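PDB 5BOV: putative epoxide hydrolase protein from Klebsiella pneumoniae subsp. pneumoniae, which is a putative epoxide hydrolase of the alpha/beta hydrolase fold that may instead act on monoacylglycerols. Local coordinates for residues A[173-178]-A[208-213]; A[248-253]-A[292-297]; A[260-265]-A[275-280]. All blocks are in the same frame, centred on the assembly; numbering follows the deposited sequence. Where two conformers were deposited one is given.

Contact 1 (A[173-178]-A[208-213]); sequences QNTHDF and DHVAIT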
ATOM      1  N   GLN A 173     -16.945   5.545  14.490  1.00 18.31           N
ATOM      2  CA  GLN A 173     -18.407   5.508  14.377  1.00 20.21           C
ATOM      3  C   GLN A 173     -18.929   5.421  12.924  1.00 21.22           C
ATOM      4  O   GLN A 173     -20.030   4.906  12.690  1.00 22.59           O
ATOM      5  CB  GLN A 173     -19.001   6.754  14.988  1.00 21.82           C
ATOM      6  CG  GLN A 173     -18.858   6.763  16.487  1.00 25.28           C
ATOM      7  CD  GLN A 173     -19.376   8.082  17.079  1.00 28.40           C
ATOM      8  OE1 GLN A 173     -20.251   8.772  16.493  1.00 28.72           O
ATOM      9  NE2 GLN A 173     -18.799   8.467  18.201  1.00 29.70           N
ATOM     10  N   ASN A 174     -18.185   6.021  11.996  1.00 20.48           N
ATOM     11  CA  ASN A 174     -18.626   6.293  10.637  1.00 20.49           C
ATOM     12  C   ASN A 174     -17.609   5.669   9.613  1.00 16.94           C
ATOM     13  O   ASN A 174     -17.496   6.260   8.550  1.00 15.88           O
ATOM     14  CB  ASN A 174     -18.683   7.840  10.337  1.00 22.03           C
ATOM     15  CG  ASN A 174     -19.600   8.591  11.303  1.00 23.95           C
ATOM     16  OD1 ASN A 174     -20.653   8.064  11.670  1.00 25.41           O
ATOM     17  ND2 ASN A 174     -19.217   9.827  11.707  1.00 25.85           N
ATOM     18  N   THR A 175     -17.057   4.497   9.900  1.00 16.39           N
ATOM     19  CA  THR A 175     -15.951   3.973   9.077  1.00 14.87           C
ATOM     20  C   THR A 175     -16.395   3.847   7.626  1.00 14.18           C
ATOM     21  O   THR A 175     -15.718   4.306   6.679  1.00 12.63           O
ATOM     22  CB  THR A 175     -15.414   2.660   9.554  1.00 15.42           C
ATOM     23  OG1 THR A 175     -15.290   2.675  10.960  1.00 18.25           O
ATOM     24  CG2 THR A 175     -14.169   2.338   8.876  1.00 15.51           C
ATOM     25  N   HIS A 176     -17.531   3.159   7.405  1.00 13.40           N
ATOM     26  CA  HIS A 176     -18.003   2.955   6.067  1.00 13.00           C
ATOM     27  C   HIS A 176     -18.228   4.224   5.282  1.00 12.96           C
ATOM     28  O   HIS A 176     -17.774   4.432   4.142  1.00 11.37           O
ATOM     29  CB  HIS A 176     -19.362   2.127   6.205  1.00 13.40           C
ATOM     30  CG  HIS A 176     -20.002   1.786   4.918  1.00 14.19           C
ATOM     31  ND1 HIS A 176     -20.668   2.699   4.132  1.00 15.46           N
ATOM     32  CD2 HIS A 176     -20.101   0.594   4.278  1.00 14.09           C
ATOM     33  CE1 HIS A 176     -21.143   2.091   3.052  1.00 15.16           C
ATOM     34  NE2 HIS A 176     -20.820   0.819   3.135  1.00 15.44           N
ATOM     35  N   ASP A 177     -19.020   5.149   5.823  1.00 12.89           N
ATOM     36  CA  ASP A 177     -19.277   6.403   5.154  1.00 13.77           C
ATOM     37  C   ASP A 177     -18.039   7.280   4.940  1.00 12.02           C
ATOM     38  O   ASP A 177     -17.918   7.975   3.958  1.00 11.47           O
ATOM     39  CB  ASP A 177     -20.339   7.224   5.885  1.00 15.62           C
ATOM     40  CG  ASP A 177     -21.733   6.550   5.844  1.00 17.77           C
ATOM     41  OD1 ASP A 177     -21.965   5.638   5.025  1.00 19.49           O
ATOM     42  OD2 ASP A 177     -22.559   6.986   6.698  1.00 20.99           O
ATOM     43  N   PHE A 178     -17.160   7.241   5.914  1.00 11.23           N
ATOM     44  CA  PHE A 178     -15.953   8.062   5.870  1.00 10.42           C
ATOM     45  C   PHE A 178     -15.022   7.532   4.764  1.00  9.99           C
ATOM     46  O   PHE A 178     -14.618   8.310   3.885  1.00  9.98           O
ATOM     47  CB  PHE A 178     -15.239   8.085   7.223  1.00 10.32           C
ATOM     48  CG  PHE A 178     -14.194   9.168   7.310  1.00 10.20           C
ATOM     49  CD1 PHE A 178     -12.994   9.086   6.651  1.00  9.91           C
ATOM     50  CD2 PHE A 178     -14.432  10.308   8.065  1.00 10.60           C
ATOM     51  CE1 PHE A 178     -12.055  10.113   6.698  1.00  9.86           C
ATOM     52  CE2 PHE A 178     -13.478  11.323   8.120  1.00 10.46           C
ATOM     53  CZ  PHE A 178     -12.313  11.266   7.414  1.00 10.45           C
ATOM     54  N   ASP A 208      -8.833  -3.896  14.364  1.00 13.77           N
ATOM     55  CA  ASP A 208      -7.681  -3.041  14.475  1.00 13.84           C
ATOM     56  C   ASP A 208      -7.663  -1.896  13.438  1.00 12.74           C
ATOM     57  O   ASP A 208      -6.730  -1.085  13.467  1.00 12.35           O
ATOM     58  CB  ASP A 208      -6.414  -3.861  14.198  1.00 14.45           C
ATOM     59  CG  ASP A 208      -6.257  -5.088  15.127  1.00 16.34           C
ATOM     60  OD1 ASP A 208      -6.515  -4.882  16.337  1.00 17.50           O
ATOM     61  OD2 ASP A 208      -5.867  -6.169  14.600  1.00 19.10           O
ATOM     62  N   HIS A 209      -8.638  -1.840  12.516  1.00 11.53           N
ATOM     63  CA  HIS A 209      -8.510  -0.926  11.412  1.00 10.81           C
ATOM     64  C   HIS A 209      -8.410   0.550  11.854  1.00 10.81           C
ATOM     65  O   HIS A 209      -7.608   1.310  11.334  1.00 10.30           O
ATOM     66  CB  HIS A 209      -9.696  -1.078  10.453  1.00 10.77           C
ATOM     67  CG  HIS A 209      -9.593  -0.134   9.283  1.00 10.20           C
ATOM     68  ND1 HIS A 209      -8.606  -0.261   8.340  1.00  9.66           N
ATOM     69  CD2 HIS A 209     -10.252   1.004   9.013  1.00 10.12           C
ATOM     70  CE1 HIS A 209      -8.691   0.756   7.502  1.00  9.85           C
ATOM     71  NE2 HIS A 209      -9.682   1.539   7.915  1.00 10.24           N
ATOM     72  N   VAL A 210      -9.256   0.922  12.790  1.00 10.54           N
ATOM     73  CA  VAL A 210      -9.232   2.316  13.253  1.00 10.75           C
ATOM     74  C   VAL A 210      -7.921   2.596  13.885  1.00 10.49           C
ATOM     75  O   VAL A 210      -7.306   3.662  13.594  1.00 10.02           O
ATOM     76  CB  VAL A 210     -10.422   2.632  14.185  1.00 11.51           C
ATOM     77  CG1 VAL A 210     -10.283   4.000  14.846  1.00 11.67           C
ATOM     78  CG2 VAL A 210     -11.712   2.563  13.390  1.00 12.12           C
ATOM     79  N   ALA A 211      -7.495   1.715  14.817  1.00 10.90           N
ATOM     80  CA  ALA A 211      -6.284   1.979  15.548  1.00 10.92           C
ATOM     81  C   ALA A 211      -5.104   2.135  14.578  1.00 10.51           C
ATOM     82  O   ALA A 211      -4.255   3.020  14.738  1.00 10.80           O
ATOM     83  CB  ALA A 211      -6.005   0.893  16.560  1.00 11.83           C
ATOM     84  N   ILE A 212      -5.019   1.257  13.572  1.00  9.99           N
ATOM     85  CA  ILE A 212      -3.905   1.295  12.604  1.00  9.88           C
ATOM     86  C   ILE A 212      -3.976   2.575  11.782  1.00  9.80           C
ATOM     87  O   ILE A 212      -2.921   3.219  11.514  1.00  9.46           O
ATOM     88  CB  ILE A 212      -3.890   0.047  11.702  1.00 10.33           C
ATOM     89  CG1 ILE A 212      -3.598  -1.191  12.535  1.00 10.56           C
ATOM     90  CG2 ILE A 212      -2.860   0.179  10.577  1.00 10.27           C
ATOM     91  CD1 ILE A 212      -2.262  -1.219  13.231  1.00 11.21           C
ATOM     92  N   THR A 213      -5.177   2.951  11.344  1.00  9.68           N
ATOM     93  CA  THR A 213      -5.352   4.152  10.567  1.00  9.66           C
ATOM     94  C   THR A 213      -4.870   5.375  11.373  1.00 10.36           C
ATOM     95  O   THR A 213      -4.081   6.220  10.878  1.00  9.83           O
ATOM     96  CB  THR A 213      -6.803   4.341  10.196  1.00  9.84           C
ATOM     97  OG1 THR A 213      -7.209   3.272   9.323  1.00  9.69           O
ATOM     98  CG2 THR A 213      -7.058   5.660   9.446  1.00  9.84           C
TER
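The carbonyl oxygen of H209 is gripped twice by T213, one turn further along the same helix: the hydroxyl OG1 lies 2.8 Å from H209 O and the amide N 2.9 Å from that oxygen, and the two approach from opposite faces of the carbonyl plane. The same hydroxyl also sits over one face of the H209 imidazole, near its rim. Across the contact the ring meets T175, whose methyl CG2 comes within 4.1 Å of H209 CD2, the two side chains crossing at a slant. Both segments belong to the mostly helical region between strands 127-133 and 247-252, the place where alpha/beta hydrolases of this kind carry their cap, and the contact brings together the first turns of helices 175-186 and 209-220. T175 reaches the ring because CG2 is anti to the backbone N, while OG1 stays beside that N and hydrogen-bonds to Y171 O. V210 adds a looser touch through its methyl CG2, 4.3 Å from T175 OG1. The imidazole is pinned at both nitrogens, ND1 by G68 O and NE2 by the hydroxyl of the same Y171.

Contact 2 (A[248-253]-A[292-297]); sequences ITLEGA and TAFVQA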
ATOM      1  N   ILE A 248       9.095   0.934 -12.255  1.00  8.60           N
ATOM      2  CA  ILE A 248       8.196   1.749 -13.001  1.00  8.69           C
ATOM      3  C   ILE A 248       7.285   2.489 -12.046  1.00  8.29           C
ATOM      4  O   ILE A 248       6.681   1.864 -11.184  1.00  7.95           O
ATOM      5  CB  ILE A 248       7.340   0.947 -14.031  1.00  9.49           C
ATOM      6  CG1 ILE A 248       8.291   0.287 -15.033  1.00 10.11           C
ATOM      7  CG2 ILE A 248       6.315   1.812 -14.668  1.00  9.72           C
ATOM      8  CD1 ILE A 248       7.562  -0.478 -16.130  1.00 10.51           C
ATOM      9  N   THR A 249       7.230   3.808 -12.185  1.00  8.12           N
ATOM     10  CA  THR A 249       6.273   4.604 -11.444  1.00  7.87           C
ATOM     11  C   THR A 249       5.073   4.943 -12.357  1.00  7.91           C
ATOM     12  O   THR A 249       5.191   5.049 -13.551  1.00  7.76           O
ATOM     13  CB  THR A 249       6.900   5.916 -10.881  1.00  8.00           C
ATOM     14  OG1 THR A 249       7.457   6.651 -11.955  1.00  8.58           O
ATOM     15  CG2 THR A 249       7.932   5.573  -9.851  1.00  8.11           C
ATOM     16  N   LEU A 250       3.894   5.039 -11.710  1.00  7.88           N
ATOM     17  CA  LEU A 250       2.642   5.305 -12.383  1.00  8.33           C
ATOM     18  C   LEU A 250       1.945   6.493 -11.751  1.00  8.74           C
ATOM     19  O   LEU A 250       1.988   6.650 -10.531  1.00  8.83           O
ATOM     20  CB  LEU A 250       1.672   4.126 -12.301  1.00  8.59           C
ATOM     21  CG  LEU A 250       2.175   2.783 -12.791  1.00  8.73           C
ATOM     22  CD1 LEU A 250       1.094   1.720 -12.544  1.00  8.97           C
ATOM     23  CD2 LEU A 250       2.468   2.878 -14.272  1.00  9.15           C
ATOM     24  N   GLU A 251       1.198   7.271 -12.558  1.00  9.66           N
ATOM     25  CA  GLU A 251       0.317   8.229 -11.931  1.00 10.40           C
ATOM     26  C   GLU A 251      -0.883   8.310 -12.826  1.00 11.90           C
ATOM     27  O   GLU A 251      -0.775   8.140 -14.022  1.00 12.28           O
ATOM     28  CB  GLU A 251       1.065   9.567 -11.849  1.00 10.87           C
ATOM     29  CG  GLU A 251       0.281  10.622 -11.102  1.00 11.84           C
ATOM     30  CD  GLU A 251      -0.129  10.112  -9.740  1.00 12.10           C
ATOM     31  OE1 GLU A 251       0.715  10.128  -8.829  1.00 13.40           O
ATOM     32  OE2 GLU A 251      -1.326   9.658  -9.565  1.00 12.75           O
ATOM     33  N   GLY A 252      -2.014   8.686 -12.229  1.00 13.32           N
ATOM     34  CA  GLY A 252      -3.267   8.855 -12.983  1.00 14.63           C
ATOM     35  C   GLY A 252      -3.563  10.305 -13.178  1.00 15.58           C
ATOM     36  O   GLY A 252      -3.236  11.163 -12.315  1.00 15.51           O
ATOM     37  N   ALA A 253      -4.197  10.672 -14.293  1.00 15.79           N
ATOM     38  CA  ALA A 253      -4.500  12.085 -14.567  1.00 17.55           C
ATOM     39  C   ALA A 253      -5.600  12.677 -13.700  1.00 18.76           C
ATOM     40  O   ALA A 253      -5.717  13.887 -13.560  1.00 19.11           O
ATOM     41  CB  ALA A 253      -4.887  12.202 -16.019  1.00 19.06           C
ATOM     42  N   THR A 292      -5.904  -3.359 -16.578  1.00 12.09           N
ATOM     43  CA  THR A 292      -5.128  -3.687 -17.796  1.00 12.90           C
ATOM     44  C   THR A 292      -3.795  -2.964 -17.815  1.00 11.59           C
ATOM     45  O   THR A 292      -2.754  -3.565 -18.051  1.00 11.31           O
ATOM     46  CB  THR A 292      -5.976  -3.375 -19.068  1.00 14.89           C
ATOM     47  OG1 THR A 292      -7.165  -4.166 -18.976  1.00 16.68           O
ATOM     48  CG2 THR A 292      -5.246  -3.747 -20.304  1.00 15.70           C
ATOM     49  N   ALA A 293      -3.804  -1.659 -17.559  1.00 10.85           N
ATOM     50  CA  ALA A 293      -2.584  -0.901 -17.583  1.00 10.84           C
ATOM     51  C   ALA A 293      -1.696  -1.314 -16.403  1.00  9.94           C
ATOM     52  O   ALA A 293      -0.478  -1.303 -16.537  1.00 10.39           O
ATOM     53  CB  ALA A 293      -2.853   0.605 -17.519  1.00 11.21           C
ATOM     54  N   PHE A 294      -2.293  -1.655 -15.277  1.00  9.17           N
ATOM     55  CA  PHE A 294      -1.475  -2.011 -14.142  1.00  8.54           C
ATOM     56  C   PHE A 294      -0.747  -3.350 -14.381  1.00  9.09           C
ATOM     57  O   PHE A 294       0.457  -3.468 -14.074  1.00  8.71           O
ATOM     58  CB  PHE A 294      -2.319  -2.081 -12.876  1.00  8.31           C
ATOM     59  CG  PHE A 294      -1.508  -2.091 -11.639  1.00  7.62           C
ATOM     60  CD1 PHE A 294      -1.057  -3.250 -11.068  1.00  7.62           C
ATOM     61  CD2 PHE A 294      -1.218  -0.882 -11.005  1.00  7.82           C
ATOM     62  CE1 PHE A 294      -0.307  -3.239  -9.921  1.00  7.54           C
ATOM     63  CE2 PHE A 294      -0.453  -0.885  -9.848  1.00  7.60           C
ATOM     64  CZ  PHE A 294      -0.010  -2.065  -9.333  1.00  7.64           C
ATOM     65  N   VAL A 295      -1.478  -4.335 -14.866  1.00  8.81           N
ATOM     66  CA  VAL A 295      -0.858  -5.578 -15.278  1.00  9.18           C
ATOM     67  C   VAL A 295       0.325  -5.341 -16.268  1.00  9.39           C
ATOM     68  O   VAL A 295       1.404  -5.925 -16.063  1.00  9.54           O
ATOM     69  CB  VAL A 295      -1.888  -6.509 -15.911  1.00  9.33           C
ATOM     70  CG1 VAL A 295      -1.214  -7.733 -16.555  1.00  9.27           C
ATOM     71  CG2 VAL A 295      -2.891  -6.973 -14.908  1.00  9.13           C
ATOM     72  N   GLN A 296       0.111  -4.524 -17.254  1.00  9.72           N
ATOM     73  CA  GLN A 296       1.180  -4.208 -18.241  1.00 11.09           C
ATOM     74  C   GLN A 296       2.402  -3.632 -17.536  1.00 10.18           C
ATOM     75  O   GLN A 296       3.550  -3.955 -17.850  1.00  9.76           O
ATOM     76  CB  GLN A 296       0.708  -3.265 -19.352  1.00 12.63           C
ATOM     77  CG  GLN A 296       1.698  -3.177 -20.527  1.00 14.16           C
ATOM     78  CD  GLN A 296       1.840  -4.476 -21.258  1.00 15.89           C
ATOM     79  OE1 GLN A 296       0.829  -5.066 -21.746  1.00 18.44           O
ATOM     80  NE2 GLN A 296       3.058  -5.026 -21.313  1.00 16.19           N
ATOM     81  N   ALA A 297       2.159  -2.729 -16.580  1.00  9.43           N
ATOM     82  CA  ALA A 297       3.260  -2.191 -15.803  1.00  9.13           C
ATOM     83  C   ALA A 297       4.059  -3.221 -14.994  1.00  8.79           C
ATOM     84  O   ALA A 297       5.290  -3.181 -14.944  1.00  8.58           O
ATOM     85  CB  ALA A 297       2.767  -1.084 -14.878  1.00  9.17           C
TER
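In the alpha/beta hydrolase fold, helices cover both faces of a central sheet, and here the C-terminal helix 291-303 lies against strand 247-252, the next-to-last strand of that sheet. The two short segments run almost antiparallel, at 165°, with their axes 10.2 Å apart. L250 and A297 contribute most. In L250 CG is anti to the carbonyl carbon, and the extended outer torsion (chi2 176°) sends CD1 out toward the helix, where it meets the F294 ring obliquely, 3.8 Å from F294 CD2, the two side chains crossing at about a right angle. Both methyls of L250 also rest on the small A297, its CD1 and its CD2 each 4.0 Å from A297 CB. F294 gets there indirectly: its CB does not aim at the strand, but with CG anti to the backbone N (chi1 -165°) atoms CD2 and CE2 come in beside L250. V50 of helix 50-56 touches the F294 side chain. I248, two residues before L250 on the strand, puts CD1 3.7 Å from A297 O, a van der Waals contact of a methyl with a carbonyl oxygen. T249 and E251 leave the strand on its other face. There the E251 side chain curls back so that G252 N donates to E251 OE2 at 2.9 Å, meeting that oxygen on its anti side.

Contact 3 (A[260-265]-A[275-280]); sequences PAPASY and HRDLPG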
ATOM      1  N   PRO A 260       3.073  13.646  -5.398  1.00 18.26           N
ATOM      2  CA  PRO A 260       4.130  14.484  -5.977  1.00 18.41           C
ATOM      3  C   PRO A 260       4.125  14.548  -7.479  1.00 17.93           C
ATOM      4  O   PRO A 260       3.590  13.672  -8.186  1.00 17.40           O
ATOM      5  CB  PRO A 260       5.437  13.807  -5.493  1.00 17.73           C
ATOM      6  CG  PRO A 260       5.070  12.550  -4.882  1.00 18.35           C
ATOM      7  CD  PRO A 260       3.595  12.350  -4.909  1.00 18.59           C
ATOM      8  N   ALA A 261       4.736  15.597  -8.004  1.00 18.12           N
ATOM      9  CA  ALA A 261       4.944  15.680  -9.413  1.00 17.79           C
ATOM     10  C   ALA A 261       6.031  14.661  -9.799  1.00 16.97           C
ATOM     11  O   ALA A 261       7.068  14.548  -9.136  1.00 16.30           O
ATOM     12  CB  ALA A 261       5.396  17.062  -9.812  1.00 17.97           C
ATOM     13  N   PRO A 262       5.829  13.918 -10.898  1.00 16.98           N
ATOM     14  CA  PRO A 262       6.880  12.952 -11.324  1.00 17.02           C
ATOM     15  C   PRO A 262       8.292  13.422 -11.448  1.00 16.75           C
ATOM     16  O   PRO A 262       9.267  12.752 -10.997  1.00 15.75           O
ATOM     17  CB  PRO A 262       6.382  12.467 -12.683  1.00 18.10           C
ATOM     18  CG  PRO A 262       4.925  12.604 -12.596  1.00 17.40           C
ATOM     19  CD  PRO A 262       4.635  13.840 -11.742  1.00 17.71           C
ATOM     20  N   ALA A 263       8.503  14.646 -11.979  1.00 16.93           N
ATOM     21  CA  ALA A 263       9.901  15.103 -12.060  1.00 17.39           C
ATOM     22  C   ALA A 263      10.574  15.148 -10.688  1.00 16.61           C
ATOM     23  O   ALA A 263      11.804  15.099 -10.564  1.00 18.33           O
ATOM     24  CB  ALA A 263       9.959  16.505 -12.714  1.00 19.33           C
ATOM     25  N   SER A 264       9.786  15.399  -9.652  1.00 14.69           N
ATOM     26  CA  SER A 264      10.291  15.583  -8.295  1.00 14.40           C
ATOM     27  C   SER A 264      10.940  14.344  -7.713  1.00 13.65           C
ATOM     28  O   SER A 264      11.792  14.424  -6.789  1.00 14.83           O
ATOM     29  CB  SER A 264       9.231  16.132  -7.350  1.00 14.01           C
ATOM     30  OG  SER A 264       8.288  15.137  -6.896  1.00 13.25           O
ATOM     31  N   TYR A 265      10.527  13.165  -8.216  1.00 11.95           N
ATOM     32  CA  TYR A 265      11.051  11.910  -7.668  1.00 10.80           C
ATOM     33  C   TYR A 265      11.939  11.144  -8.641  1.00 10.79           C
ATOM     34  O   TYR A 265      12.387  10.029  -8.313  1.00 10.26           O
ATOM     35  CB  TYR A 265       9.973  11.017  -7.049  1.00 10.91           C
ATOM     36  CG  TYR A 265       8.770  10.747  -7.901  1.00 10.72           C
ATOM     37  CD1 TYR A 265       8.825   9.881  -8.984  1.00 10.80           C
ATOM     38  CD2 TYR A 265       7.524  11.240  -7.521  1.00 10.89           C
ATOM     39  CE1 TYR A 265       7.678   9.594  -9.719  1.00 10.81           C
ATOM     40  CE2 TYR A 265       6.369  10.957  -8.232  1.00 10.70           C
ATOM     41  CZ  TYR A 265       6.435  10.101  -9.336  1.00 11.33           C
ATOM     42  OH  TYR A 265       5.275   9.825 -10.049  1.00 11.45           O
ATOM     43  N   HIS A 275       8.848   6.165 -15.992  1.00 10.26           N
ATOM     44  CA  HIS A 275       7.633   6.738 -15.448  1.00 10.26           C
ATOM     45  C   HIS A 275       6.505   6.680 -16.489  1.00 10.51           C
ATOM     46  O   HIS A 275       6.731   7.006 -17.665  1.00 11.85           O
ATOM     47  CB  HIS A 275       7.804   8.215 -15.035  1.00 10.00           C
ATOM     48  CG  HIS A 275       6.523   8.772 -14.518  1.00 10.12           C
ATOM     49  ND1 HIS A 275       5.971   8.366 -13.327  1.00 10.02           N
ATOM     50  CD2 HIS A 275       5.615   9.612 -15.079  1.00 10.22           C
ATOM     51  CE1 HIS A 275       4.787   8.894 -13.165  1.00  9.75           C
ATOM     52  NE2 HIS A 275       4.538   9.666 -14.233  1.00 10.27           N
ATOM     53  N   ARG A 276       5.295   6.343 -16.058  1.00 10.71           N
ATOM     54  CA  ARG A 276       4.115   6.325 -16.945  0.70 11.72           C
ATOM     55  C   ARG A 276       2.952   7.060 -16.368  1.00 12.40           C
ATOM     56  O   ARG A 276       2.466   6.747 -15.266  1.00 12.30           O
ATOM     57  CB  ARG A 276       3.575   4.927 -17.224  0.70 11.71           C
ATOM     58  CG  ARG A 276       4.569   4.082 -17.880  0.70 11.61           C
ATOM     59  CD  ARG A 276       4.008   2.725 -18.199  0.70 12.11           C
ATOM     60  NE  ARG A 276       5.065   2.042 -18.842  0.70 12.89           N
ATOM     61  CZ  ARG A 276       5.010   0.766 -19.116  0.70 12.61           C
ATOM     62  NH1 ARG A 276       3.929   0.018 -18.811  0.70 12.62           N
ATOM     63  NH2 ARG A 276       6.056   0.258 -19.711  0.70 13.58           N
ATOM     64  N   ASP A 277       2.490   8.046 -17.124  1.00 13.88           N
ATOM     65  CA  ASP A 277       1.248   8.735 -16.815  1.00 17.16           C
ATOM     66  C   ASP A 277       0.184   7.906 -17.449  1.00 18.10           C
ATOM     67  O   ASP A 277       0.189   7.727 -18.722  1.00 23.21           O
ATOM     68  CB  ASP A 277       1.257  10.187 -17.329  1.00 18.17           C
ATOM     69  CG  ASP A 277       2.176  11.096 -16.518  1.00 20.28           C
ATOM     70  OD1 ASP A 277       2.201  10.972 -15.265  1.00 18.90           O
ATOM     71  OD2 ASP A 277       3.043  11.770 -17.093  1.00 25.91           O
ATOM     72  N   LEU A 278      -0.783   7.483 -16.695  1.00 17.59           N
ATOM     73  CA  LEU A 278      -1.873   6.712 -17.257  1.00 20.25           C
ATOM     74  C   LEU A 278      -2.974   7.652 -17.789  1.00 24.12           C
ATOM     75  O   LEU A 278      -3.511   8.402 -17.032  1.00 25.81           O
ATOM     76  CB  LEU A 278      -2.468   5.798 -16.224  1.00 20.28           C
ATOM     77  CG  LEU A 278      -1.486   4.769 -15.644  1.00 20.10           C
ATOM     78  CD1 LEU A 278      -2.169   3.945 -14.566  1.00 20.93           C
ATOM     79  CD2 LEU A 278      -0.907   3.876 -16.723  1.00 20.69           C
ATOM     80  N   PRO A 279      -3.310   7.549 -19.056  1.00 29.70           N
ATOM     81  CA  PRO A 279      -4.403   8.462 -19.542  1.00 34.14           C
ATOM     82  C   PRO A 279      -5.760   8.047 -18.986  1.00 35.94           C
ATOM     83  O   PRO A 279      -5.933   6.829 -18.746  1.00 34.27           O
ATOM     84  CB  PRO A 279      -4.368   8.254 -21.036  1.00 33.25           C
ATOM     85  CG  PRO A 279      -3.847   6.874 -21.249  1.00 32.58           C
ATOM     86  CD  PRO A 279      -2.930   6.548 -20.051  1.00 30.46           C
ATOM     87  N   GLY A 280      -6.625   9.052 -18.708  1.00 35.58           N
ATOM     88  CA  GLY A 280      -8.037   8.834 -18.564  1.00 32.27           C
ATOM     89  C   GLY A 280      -8.653   9.260 -17.251  1.00 29.16           C
ATOM     90  O   GLY A 280      -8.237  10.177 -16.586  1.00 31.90           O
TER
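P262 lies over one face of the H275 imidazole while Y265 meets the same ring crosswise, both from the same side of its plane, within a beta-alpha-beta unit of the alpha/beta hydrolase fold: strand 247-252, the weakly bonded helical turn about 262-265 and edge strand 273-278. The proline makes a CH-pi contact, CB standing 3.8 Å from the centroid of the H275 ring and only 14° off its normal, and CG reaches 3.4 Å from H275 NE2. The Y265 side chain crosses H275 at about a right angle, its hydroxyl OH coming in obliquely, 3.3 Å from H275 CE1; H275 ND1 lies at the edge of the Y265 ring, near its plane. Y265 takes up the tight first torsion, CG between backbone N and carbonyl carbon (chi1 51°), and P262 O sits above one face of its ring. Bonds at both nitrogens fix the rotation of the H275 ring. NE2 donates to D277 OD1 at 2.9 Å, with the oxygen almost in the imidazole plane but the nitrogen well above the carboxylate plane, and ND1 bonds to T249 OG1 on the neighbouring strand. S264 OG donates to A261 O at 2.6 Å, in the carbonyl plane.

How the contacts relate
Contacts 2 and 3 share the same end of the sheet: strands 247-252 and 273-278 are neighbours, and the contacts are joined by the backbone bond from L278 N to E251 O and by packing of L250 CD2 on R276 CB. They use different faces of strand 247-252, with L250 toward the C-terminal helix in contact 2 and T249 toward H275 and Y265 of contact 3. Contact 2 is buried and apolar, whereas contact 3, partly open to solvent, combines proline-imidazole packing with polar anchors. Contact 1 stands apart in the helical insertion, its centre 28 to 30 Å from the others; it is buried and small, and its polar ends bond to groups such as Y171 and G68 rather than across the contact.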